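Local coordinates for caprin-1 (PDB 4WBE), which binds mRNAs and regulates their transport, translation and/or stability, and is essential for the formation of cytoplasmic stress granules, at residues K16-L21 / I81-L86; Q22-K27 / E107-S112; T35-G40 / N113-T118; Y59-P64 / P93-T98. All blocks are in the same frame, centred on the assembly; numbering follows the deposited sequence.

Interaction 1 of 4, residues K16-L21 / I81-L86; sequences KTVLEL and IHLWDL
L21 reaches from one helix to the other with a single methyl, CD2, which lies 3.8 Å from CD2 of L83 and 4.1 Å from CD2 of L86. This is the close part of the contact: three leucine branches converge, the side chain of L21 running obliquely against both partners. With CG of L21 trans to its own backbone N (chi1 174°), the isobutyl group extends straight toward helix 77-88 and fits between L83 and L86, which sit three residues apart along that helix. About one turn earlier, V18 makes a looser touch. Its CG1 approaches CD1 of L83 at 4.2 Å, the two side chains crossing at about a right angle, so L83 divides its two methyls between V18 and L21. The meeting is an apolar helix-helix crossing at 107°, with axes 11.2 Å apart at closest approach, and it joins the long N-terminal helix 2-27 to helix 77-88 in the core of the all-helical dimerization domain. V62 and F58 of helix 49-62 pack on L83 and L86, while V106 of helix 99-111 packs on L21. The far flank of helix 2-27 is polar instead: K16 NZ grips the syn side of OE2 of E20 at 2.7 Å, one turn on. K16 NZ also bonds to the carbonyl O of N73 of the second subunit, and L19 of that subunit packs on L83.

Interaction 2 of 4, residues Q22-K27 / E107-S112; sequences QYVLDK and ERVFQS
V24 meets helix 99-111 with both of its methyls, one for each of two successive residues, and every contact across the pair of segments is apolar. The aliphatic half is a methyl-to-methyl touch: CG1 of V24 stands 3.8 Å from CG1 of V109, the two valines passing side by side and pointing opposite ways. The aromatic half involves the rim of F110. CG2 of V24 lies in the plane of the ring at its edge, 3.8 Å from CE1 and 4.2 Å from CD1, so it addresses the ring hydrogens and not the pi face. The chi1 of V24, 170°, sets CG1 trans to the backbone N and leaves CG2 beside that N, which spreads the two methyls over V109 and F110. No hydrogen bond crosses between the segments; within the second one, the hydroxyl of S112 turns back to the carbonyl O of V109 at 2.8 Å, standing 19° out of the carbonyl plane, and the backbone N of S112 gives the same oxygen a second bond. Around this core, L47 packs on V109, and L72 of the second subunit reaches both V24 and F110. Because no polar group crosses between the segments, helix 2-27 and the end of helix 99-111 are joined here by side-chain shape and hydrophobic burial alone.

Interaction 3 of 4, residues T35-G40 / N113-T118; sequences TDLKQG and NYFDST
D36 receives the phenol of Y114: the hydroxyl OH donates to OD2 at 2.7 Å, using the anti lone pair of that oxygen, on the side away from OD1. The carboxylate and ring planes stand 60° apart, and CB of D36 also comes within 3.4 Å of CE1 of Y114, so the aspartate packs on the ring as well as accepting its hydrogen bond. L37 follows with a different kind of touch. Its CD2 lies over one face of the Y114 ring in a CH-pi contact, 4.1 Å from the centroid and displaced toward the rim, while CD1 makes a more distant approach to CE2 of F115 at 4.4 Å. Y114 is thus held at its hydroxyl and over its face by consecutive residues; with CG trans to its backbone N (chi1 175°), the ring projects from the 3-10 turn 114-116 toward helix 31-39. Replacing Y114 by an alanine would probably leave OD2 of D36 without this donor and open a gap beside CD2 of L37. The contact ties helix 31-39 to the C-terminal tail that follows helix 99-111. V33 of the same helix touches both Y114 and F115, L28, I46 and L47 pack on L37, and F115 continues onto Y23 of helix 2-27, with L72 of the second subunit also against it.

Interaction 4 of 4, residues Y59-P64 / P93-T98; sequences YKLVDP and PVCGTT
L61 overlaps the near strand of a small hairpin with one methyl: its CD1 lies 3.6 Å from CG2 of V94 and 3.9 Å from SG of C95. The two neighbouring residues thus share a single branch of the leucine. L61 and V94 lie alongside, running in opposing senses, and chi1 of V94, 59°, puts CG2 trans to the backbone N, where it faces the leucine. The sulfur of C95 comes in at the turn, beside V94, and this meeting with CD1 is a plain apolar touch; no hydrogen bond runs between the segments. A modest area is buried, 82 Å² over both sides, and other helices also pack on L61 and V94. H82 of helix 77-88 packs on L61, whereas Y99 and L102 of helix 99-111 pack on V94, so the contact bridges the end of helix 49-62 and the start of the final helix. The hairpin itself is closed by paired backbone bonds: V94 N donates to T97 O at 2.9 Å, and T97 N donates to V94 O at 2.8 Å. Positive phi at both C95 and G96 gives the turn its shape, and T98 caps the following helix, its OG1 accepting from the backbone N of V101. What L61 packs against is therefore a type I' beta turn from V94 to T97, with C95 and G96 as the two-residue loop joining strands 93-94 and 97-98, the classic tight connection of a two-stranded antiparallel hairpin, set here within an otherwise all-helical dimerization domain.

How the interactions relate
Interactions 1 and 2 follow each other along helix 2-27, their centres about 11 Å apart, and F110 of interaction 2 joins them: its CZ packs on CB of E20 at 3.8 Å. Interaction 3 lies about 9 Å, centre to centre, from interaction 2, and F115 links the two by packing on V24, V109 and K27. On another flank, V62 beside L61 of interaction 4 touches H82 of interaction 1, the centres being about 12 Å apart. Interactions 3 and 4 do not meet; their centres lie about 22 Å apart, on opposite sides of the chain's centre. Interactions 1, 2 and 3 also touch the second subunit, whereas interaction 4 does not.

Interaction 1 of 4, residues K16-L21 / I81-L86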
# COMPACT_ATOMS: atom_id res chain seq x y z
N LYS A 16 5.12 -3.54 -5.77
CA LYS A 16 5.00 -2.53 -6.83
C LYS A 16 3.59 -2.55 -7.41
O LYS A 16 2.98 -1.50 -7.63
CB LYS A 16 6.05 -2.77 -7.93
CG LYS A 16 6.02 -1.74 -9.07
CD LYS A 16 7.14 -1.97 -10.11
CE LYS A 16 6.81 -3.07 -11.11
NZ LYS A 16 5.79 -2.63 -12.11
N THR A 17 3.09 -3.76 -7.66
CA THR A 17 1.75 -3.93 -8.18
C THR A 17 0.70 -3.42 -7.21
O THR A 17 -0.27 -2.78 -7.62
CB THR A 17 1.49 -5.41 -8.55
OG1 THR A 17 2.48 -5.85 -9.48
CG2 THR A 17 0.11 -5.58 -9.17
N VAL A 18 0.91 -3.69 -5.92
CA VAL A 18 0.01 -3.17 -4.90
C VAL A 18 -0.04 -1.64 -4.93
O VAL A 18 -1.11 -1.04 -4.87
CB VAL A 18 0.42 -3.62 -3.46
CG1 VAL A 18 -0.43 -2.89 -2.43
CG2 VAL A 18 0.26 -5.12 -3.29
N LEU A 19 1.13 -1.01 -5.01
CA LEU A 19 1.22 0.45 -5.05
C LEU A 19 0.50 1.03 -6.28
O LEU A 19 -0.23 2.02 -6.17
CB LEU A 19 2.69 0.89 -5.06
CG LEU A 19 3.43 1.29 -3.78
CD1 LEU A 19 2.63 1.12 -2.49
CD2 LEU A 19 4.80 0.63 -3.69
N GLU A 20 0.73 0.42 -7.43
CA GLU A 20 0.04 0.78 -8.67
C GLU A 20 -1.47 0.67 -8.51
O GLU A 20 -2.22 1.58 -8.88
CB GLU A 20 0.50 -0.13 -9.80
CG GLU A 20 1.95 0.08 -10.23
CD GLU A 20 2.52 -1.13 -10.96
OE1 GLU A 20 1.79 -2.12 -11.16
OE2 GLU A 20 3.69 -1.07 -11.36
N LEU A 21 -1.91 -0.45 -7.95
CA LEU A 21 -3.33 -0.68 -7.72
C LEU A 21 -3.95 0.37 -6.80
O LEU A 21 -5.04 0.87 -7.07
CB LEU A 21 -3.54 -2.07 -7.12
CG LEU A 21 -4.98 -2.36 -6.71
CD1 LEU A 21 -5.89 -2.35 -7.94
CD2 LEU A 21 -5.06 -3.69 -5.99
N ILE A 81 -5.17 -9.99 2.98
CA ILE A 81 -5.58 -11.23 2.32
C ILE A 81 -6.32 -10.96 1.00
O ILE A 81 -6.08 -11.64 0.01
CB ILE A 81 -6.42 -12.11 3.28
CG1 ILE A 81 -5.58 -12.49 4.50
CG2 ILE A 81 -6.93 -13.35 2.57
CD1 ILE A 81 -6.39 -13.12 5.63
N HIS A 82 -7.22 -9.98 1.00
CA HIS A 82 -7.90 -9.55 -0.22
C HIS A 82 -6.90 -9.14 -1.30
O HIS A 82 -7.03 -9.53 -2.46
CB HIS A 82 -8.82 -8.37 0.07
CG HIS A 82 -10.03 -8.73 0.86
ND1 HIS A 82 -10.86 -9.78 0.52
CD2 HIS A 82 -10.57 -8.18 1.98
CE1 HIS A 82 -11.85 -9.86 1.39
NE2 HIS A 82 -11.70 -8.90 2.29
N LEU A 83 -5.90 -8.34 -0.92
CA LEU A 83 -4.87 -7.90 -1.85
C LEU A 83 -4.08 -9.08 -2.40
O LEU A 83 -3.83 -9.17 -3.60
CB LEU A 83 -3.92 -6.93 -1.16
CG LEU A 83 -4.45 -5.50 -0.99
CD1 LEU A 83 -3.48 -4.67 -0.18
CD2 LEU A 83 -4.69 -4.87 -2.36
N TRP A 84 -3.67 -9.97 -1.50
CA TRP A 84 -2.89 -11.14 -1.90
C TRP A 84 -3.67 -12.04 -2.85
O TRP A 84 -3.14 -12.51 -3.87
CB TRP A 84 -2.42 -11.94 -0.68
CG TRP A 84 -1.42 -12.99 -1.04
CD1 TRP A 84 -0.06 -12.82 -1.17
CD2 TRP A 84 -1.68 -14.36 -1.34
NE1 TRP A 84 0.52 -14.01 -1.53
CE2 TRP A 84 -0.45 -14.97 -1.64
CE3 TRP A 84 -2.85 -15.14 -1.38
CZ2 TRP A 84 -0.34 -16.32 -1.97
CZ3 TRP A 84 -2.74 -16.47 -1.71
CH2 TRP A 84 -1.50 -17.05 -2.00
N ASP A 85 -4.93 -12.29 -2.51
CA ASP A 85 -5.80 -13.10 -3.35
C ASP A 85 -5.99 -12.49 -4.74
O ASP A 85 -6.05 -13.22 -5.74
CB ASP A 85 -7.16 -13.29 -2.68
CG ASP A 85 -7.12 -14.27 -1.52
OD1 ASP A 85 -6.13 -15.01 -1.42
OD2 ASP A 85 -8.08 -14.30 -0.71
N LEU A 86 -6.11 -11.17 -4.82
CA LEU A 86 -6.24 -10.51 -6.12
C LEU A 86 -4.99 -10.72 -6.97
O LEU A 86 -5.09 -11.06 -8.15
CB LEU A 86 -6.56 -9.02 -5.99
CG LEU A 86 -6.70 -8.39 -7.39
CD1 LEU A 86 -8.01 -7.68 -7.56
CD2 LEU A 86 -5.54 -7.45 -7.67

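Interaction 2 of 4, residues Q22-K27 / E107-S112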
# COMPACT_ATOMS: atom_id res chain seq x y z
N GLN A 22 -3.25 0.71 -5.73
CA GLN A 22 -3.73 1.71 -4.79
C GLN A 22 -3.86 3.06 -5.48
O GLN A 22 -4.83 3.79 -5.25
CB GLN A 22 -2.78 1.82 -3.59
CG GLN A 22 -2.84 0.60 -2.68
CD GLN A 22 -1.81 0.66 -1.57
OE1 GLN A 22 -0.70 1.13 -1.77
NE2 GLN A 22 -2.20 0.21 -0.38
N TYR A 23 -2.88 3.40 -6.30
CA TYR A 23 -2.94 4.62 -7.07
C TYR A 23 -4.18 4.64 -7.96
O TYR A 23 -4.95 5.62 -7.96
CB TYR A 23 -1.67 4.81 -7.91
CG TYR A 23 -1.74 6.03 -8.79
CD1 TYR A 23 -1.43 7.28 -8.29
CD2 TYR A 23 -2.10 5.93 -10.13
CE1 TYR A 23 -1.49 8.41 -9.09
CE2 TYR A 23 -2.17 7.05 -10.93
CZ TYR A 23 -1.86 8.28 -10.41
OH TYR A 23 -1.93 9.39 -11.22
N VAL A 24 -4.37 3.57 -8.73
CA VAL A 24 -5.52 3.46 -9.62
C VAL A 24 -6.85 3.52 -8.86
O VAL A 24 -7.75 4.26 -9.24
CB VAL A 24 -5.45 2.19 -10.49
CG1 VAL A 24 -6.76 1.96 -11.24
CG2 VAL A 24 -4.27 2.28 -11.46
N LEU A 25 -6.97 2.73 -7.79
CA LEU A 25 -8.21 2.71 -7.01
C LEU A 25 -8.54 4.10 -6.45
O LEU A 25 -9.71 4.48 -6.40
CB LEU A 25 -8.11 1.70 -5.85
CG LEU A 25 -8.09 0.22 -6.24
CD1 LEU A 25 -7.91 -0.68 -5.02
CD2 LEU A 25 -9.34 -0.16 -7.01
N ASP A 26 -7.52 4.84 -6.05
CA ASP A 26 -7.71 6.20 -5.57
C ASP A 26 -8.22 7.11 -6.69
O ASP A 26 -9.10 7.94 -6.47
CB ASP A 26 -6.40 6.76 -5.00
CG ASP A 26 -6.56 8.16 -4.45
OD1 ASP A 26 -6.10 9.12 -5.11
OD2 ASP A 26 -7.15 8.31 -3.36
N LYS A 27 -7.66 6.96 -7.88
CA LYS A 27 -8.09 7.78 -9.02
C LYS A 27 -9.50 7.46 -9.50
O LYS A 27 -10.16 8.31 -10.09
CB LYS A 27 -7.08 7.67 -10.16
CG LYS A 27 -5.73 8.27 -9.83
CD LYS A 27 -5.90 9.74 -9.44
CE LYS A 27 -4.61 10.53 -9.59
NZ LYS A 27 -4.88 11.99 -9.69
N GLU A 107 -5.91 -5.78 -14.70
CA GLU A 107 -4.95 -5.90 -15.80
C GLU A 107 -5.36 -5.07 -17.01
O GLU A 107 -4.52 -4.40 -17.62
CB GLU A 107 -4.80 -7.36 -16.22
CG GLU A 107 -3.97 -8.22 -15.26
CD GLU A 107 -4.05 -9.69 -15.61
OE1 GLU A 107 -5.14 -10.14 -16.00
OE2 GLU A 107 -3.02 -10.38 -15.52
N ARG A 108 -6.64 -5.09 -17.36
CA ARG A 108 -7.10 -4.31 -18.51
C ARG A 108 -6.95 -2.81 -18.25
O ARG A 108 -6.60 -2.05 -19.16
CB ARG A 108 -8.54 -4.66 -18.92
CG ARG A 108 -8.66 -5.97 -19.70
CD ARG A 108 -10.04 -6.11 -20.35
NE ARG A 108 -11.12 -6.23 -19.38
CZ ARG A 108 -12.00 -5.27 -19.14
NH1 ARG A 108 -11.92 -4.11 -19.79
NH2 ARG A 108 -12.95 -5.45 -18.24
N VAL A 109 -7.21 -2.39 -17.02
CA VAL A 109 -7.01 -0.99 -16.64
C VAL A 109 -5.53 -0.59 -16.72
O VAL A 109 -5.20 0.41 -17.36
CB VAL A 109 -7.55 -0.70 -15.23
CG1 VAL A 109 -7.23 0.73 -14.82
CG2 VAL A 109 -9.05 -0.91 -15.18
N PHE A 110 -4.66 -1.38 -16.10
CA PHE A 110 -3.22 -1.18 -16.18
C PHE A 110 -2.75 -1.09 -17.63
O PHE A 110 -2.00 -0.18 -18.01
CB PHE A 110 -2.47 -2.35 -15.53
CG PHE A 110 -2.44 -2.31 -14.03
CD1 PHE A 110 -2.83 -1.18 -13.33
CD2 PHE A 110 -1.99 -3.41 -13.31
CE1 PHE A 110 -2.78 -1.14 -11.93
CE2 PHE A 110 -1.93 -3.38 -11.91
CZ PHE A 110 -2.33 -2.25 -11.22
N GLN A 111 -3.20 -2.04 -18.44
CA GLN A 111 -2.68 -2.21 -19.79
C GLN A 111 -3.30 -1.24 -20.80
O GLN A 111 -2.85 -1.14 -21.94
CB GLN A 111 -2.81 -3.68 -20.23
CG GLN A 111 -1.86 -4.60 -19.44
CD GLN A 111 -2.11 -6.08 -19.68
OE1 GLN A 111 -2.66 -6.48 -20.70
NE2 GLN A 111 -1.71 -6.91 -18.72
N SER A 112 -4.33 -0.52 -20.38
CA SER A 112 -4.95 0.48 -21.24
C SER A 112 -4.00 1.66 -21.43
O SER A 112 -4.12 2.42 -22.39
CB SER A 112 -6.24 0.97 -20.61
OG SER A 112 -5.96 1.90 -19.58

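Interaction 3 of 4, residues T35-G40 / N113-T118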
# COMPACT_ATOMS: atom_id res chain seq x y z
N THR A 35 -15.48 8.50 -16.15
CA THR A 35 -16.05 8.81 -17.45
C THR A 35 -15.12 8.38 -18.57
O THR A 35 -15.53 7.70 -19.51
CB THR A 35 -16.32 10.33 -17.59
OG1 THR A 35 -17.34 10.72 -16.66
CG2 THR A 35 -16.78 10.65 -19.00
N ASP A 36 -13.86 8.79 -18.47
CA ASP A 36 -12.86 8.45 -19.48
C ASP A 36 -12.70 6.93 -19.68
O ASP A 36 -12.51 6.47 -20.81
CB ASP A 36 -11.51 9.07 -19.12
CG ASP A 36 -11.52 10.59 -19.17
OD1 ASP A 36 -12.47 11.16 -19.75
OD2 ASP A 36 -10.58 11.20 -18.63
N LEU A 37 -12.76 6.16 -18.59
CA LEU A 37 -12.58 4.71 -18.68
C LEU A 37 -13.79 3.99 -19.28
O LEU A 37 -13.64 3.03 -20.04
CB LEU A 37 -12.28 4.12 -17.29
CG LEU A 37 -10.93 4.48 -16.67
CD1 LEU A 37 -10.74 3.77 -15.34
CD2 LEU A 37 -9.78 4.16 -17.62
N LYS A 38 -14.97 4.47 -18.94
CA LYS A 38 -16.20 3.84 -19.42
C LYS A 38 -16.42 4.07 -20.91
O LYS A 38 -17.04 3.24 -21.58
CB LYS A 38 -17.41 4.31 -18.60
CG LYS A 38 -17.59 3.58 -17.28
CD LYS A 38 -18.88 4.01 -16.61
CE LYS A 38 -18.78 5.47 -16.19
NZ LYS A 38 -20.01 5.92 -15.48
N GLN A 39 -15.92 5.19 -21.42
CA GLN A 39 -16.01 5.49 -22.85
C GLN A 39 -14.83 4.98 -23.69
O GLN A 39 -15.00 4.55 -24.84
CB GLN A 39 -16.27 6.99 -23.08
CG GLN A 39 -15.06 7.84 -23.49
CD GLN A 39 -15.20 8.40 -24.90
OE1 GLN A 39 -16.28 8.41 -25.48
NE2 GLN A 39 -14.10 8.91 -25.44
N GLY A 40 -13.62 5.04 -23.12
CA GLY A 40 -12.45 4.56 -23.82
C GLY A 40 -11.78 5.65 -24.63
O GLY A 40 -12.02 6.84 -24.40
N ASN A 113 -3.09 1.80 -20.47
CA ASN A 113 -2.14 2.92 -20.40
C ASN A 113 -2.77 4.29 -20.19
O ASN A 113 -2.12 5.31 -20.39
CB ASN A 113 -1.17 2.90 -21.58
CG ASN A 113 -0.36 1.62 -21.62
OD1 ASN A 113 -0.03 1.04 -20.58
ND2 ASN A 113 -0.04 1.17 -22.82
N TYR A 114 -4.04 4.31 -19.78
CA TYR A 114 -4.71 5.56 -19.43
C TYR A 114 -3.92 6.31 -18.38
O TYR A 114 -3.72 7.53 -18.46
CB TYR A 114 -6.13 5.27 -18.91
CG TYR A 114 -6.86 6.50 -18.41
CD1 TYR A 114 -7.52 7.34 -19.29
CD2 TYR A 114 -6.90 6.81 -17.06
CE1 TYR A 114 -8.19 8.47 -18.85
CE2 TYR A 114 -7.57 7.93 -16.60
CZ TYR A 114 -8.22 8.76 -17.50
OH TYR A 114 -8.88 9.88 -17.05
N PHE A 115 -3.43 5.56 -17.39
CA PHE A 115 -2.74 6.15 -16.25
C PHE A 115 -1.25 6.42 -16.48
O PHE A 115 -0.54 6.80 -15.55
CB PHE A 115 -2.97 5.30 -14.99
CG PHE A 115 -4.39 5.33 -14.49
CD1 PHE A 115 -4.88 6.46 -13.85
CD2 PHE A 115 -5.22 4.24 -14.68
CE1 PHE A 115 -6.19 6.50 -13.40
CE2 PHE A 115 -6.54 4.27 -14.23
CZ PHE A 115 -7.02 5.40 -13.58
N ASP A 116 -0.79 6.23 -17.71
CA ASP A 116 0.57 6.61 -18.08
C ASP A 116 0.66 8.13 -18.25
O ASP A 116 1.76 8.70 -18.18
CB ASP A 116 1.03 5.91 -19.36
CG ASP A 116 1.44 4.47 -19.11
OD1 ASP A 116 1.49 4.04 -17.93
OD2 ASP A 116 1.73 3.77 -20.10
N SER A 117 -0.47 8.79 -18.46
CA SER A 117 -0.45 10.24 -18.46
C SER A 117 -0.97 10.69 -17.10
O SER A 117 -1.71 9.95 -16.44
CB SER A 117 -1.36 10.80 -19.56
OG SER A 117 -1.21 10.11 -20.78
N THR A 118 -0.57 11.88 -16.67
CA THR A 118 -1.08 12.46 -15.43
C THR A 118 -2.16 13.47 -15.83
O THR A 118 -2.01 14.16 -16.84
CB THR A 118 0.05 13.15 -14.63
OG1 THR A 118 0.33 14.44 -15.19
CG2 THR A 118 1.32 12.31 -14.68

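Interaction 4 of 4, residues Y59-P64 / P93-T98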
# COMPACT_ATOMS: atom_id res chain seq x y z
N TYR A 59 -12.47 -1.78 -3.46
CA TYR A 59 -11.81 -0.65 -2.84
C TYR A 59 -12.11 -0.57 -1.34
O TYR A 59 -11.21 -0.33 -0.54
CB TYR A 59 -12.29 0.65 -3.49
CG TYR A 59 -11.70 1.90 -2.87
CD1 TYR A 59 -10.33 2.11 -2.81
CD2 TYR A 59 -12.54 2.85 -2.28
CE1 TYR A 59 -9.81 3.26 -2.22
CE2 TYR A 59 -12.03 3.99 -1.68
CZ TYR A 59 -10.66 4.19 -1.66
OH TYR A 59 -10.15 5.32 -1.06
N LYS A 60 -13.37 -0.77 -0.99
CA LYS A 60 -13.81 -0.75 0.40
C LYS A 60 -13.11 -1.84 1.23
O LYS A 60 -12.81 -1.64 2.40
CB LYS A 60 -15.34 -0.89 0.49
CG LYS A 60 -16.08 0.18 -0.29
CD LYS A 60 -17.54 0.32 0.17
CE LYS A 60 -18.34 -0.93 -0.14
NZ LYS A 60 -19.81 -0.70 -0.08
N LEU A 61 -12.88 -2.99 0.61
CA LEU A 61 -12.27 -4.13 1.29
C LEU A 61 -10.78 -3.95 1.57
O LEU A 61 -10.27 -4.42 2.58
CB LEU A 61 -12.48 -5.40 0.47
CG LEU A 61 -13.94 -5.77 0.23
CD1 LEU A 61 -14.02 -7.06 -0.55
CD2 LEU A 61 -14.68 -5.89 1.57
N VAL A 62 -10.08 -3.29 0.66
CA VAL A 62 -8.64 -3.16 0.81
C VAL A 62 -8.21 -1.82 1.38
O VAL A 62 -7.06 -1.66 1.81
CB VAL A 62 -7.88 -3.49 -0.49
CG1 VAL A 62 -8.15 -4.92 -0.89
CG2 VAL A 62 -8.29 -2.54 -1.61
N ASP A 63 -9.13 -0.87 1.43
CA ASP A 63 -8.85 0.42 2.07
C ASP A 63 -9.95 0.72 3.09
O ASP A 63 -10.69 1.69 2.95
CB ASP A 63 -8.77 1.52 1.00
CG ASP A 63 -8.25 2.83 1.55
OD1 ASP A 63 -7.54 2.81 2.58
OD2 ASP A 63 -8.50 3.87 0.92
N PRO A 64 -10.03 -0.09 4.15
CA PRO A 64 -11.15 0.08 5.09
C PRO A 64 -11.03 1.34 5.93
O PRO A 64 -9.92 1.77 6.24
CB PRO A 64 -11.05 -1.17 5.99
CG PRO A 64 -9.61 -1.57 5.93
CD PRO A 64 -9.16 -1.22 4.53
N PRO A 93 -14.42 -16.57 -3.92
CA PRO A 93 -15.47 -15.55 -4.01
C PRO A 93 -15.10 -14.24 -3.32
O PRO A 93 -14.48 -14.25 -2.26
CB PRO A 93 -16.65 -16.23 -3.29
CG PRO A 93 -16.00 -17.16 -2.32
CD PRO A 93 -14.82 -17.70 -3.06
N VAL A 94 -15.49 -13.14 -3.95
CA VAL A 94 -15.36 -11.79 -3.38
C VAL A 94 -16.21 -10.86 -4.25
O VAL A 94 -16.22 -11.00 -5.47
CB VAL A 94 -13.87 -11.31 -3.33
CG1 VAL A 94 -13.24 -11.30 -4.72
CG2 VAL A 94 -13.77 -9.93 -2.69
N CYS A 95 -16.93 -9.94 -3.62
CA CYS A 95 -17.73 -8.94 -4.34
C CYS A 95 -18.73 -9.56 -5.32
O CYS A 95 -19.01 -8.98 -6.37
CB CYS A 95 -16.83 -7.98 -5.11
SG CYS A 95 -15.69 -7.07 -4.06
N GLY A 96 -19.26 -10.73 -4.98
CA GLY A 96 -20.21 -11.41 -5.85
C GLY A 96 -19.55 -11.98 -7.10
O GLY A 96 -20.24 -12.46 -8.00
N THR A 97 -18.22 -11.95 -7.15
CA THR A 97 -17.49 -12.52 -8.27
C THR A 97 -16.27 -13.27 -7.73
O THR A 97 -16.32 -13.83 -6.63
CB THR A 97 -17.08 -11.44 -9.31
OG1 THR A 97 -16.28 -12.03 -10.34
CG2 THR A 97 -16.33 -10.30 -8.64
N THR A 98 -15.18 -13.29 -8.49
CA THR A 98 -13.95 -13.92 -8.03
C THR A 98 -12.77 -12.96 -8.11
O THR A 98 -12.83 -11.96 -8.83
CB THR A 98 -13.60 -15.16 -8.88
OG1 THR A 98 -13.32 -14.75 -10.23
CG2 THR A 98 -14.74 -16.16 -8.88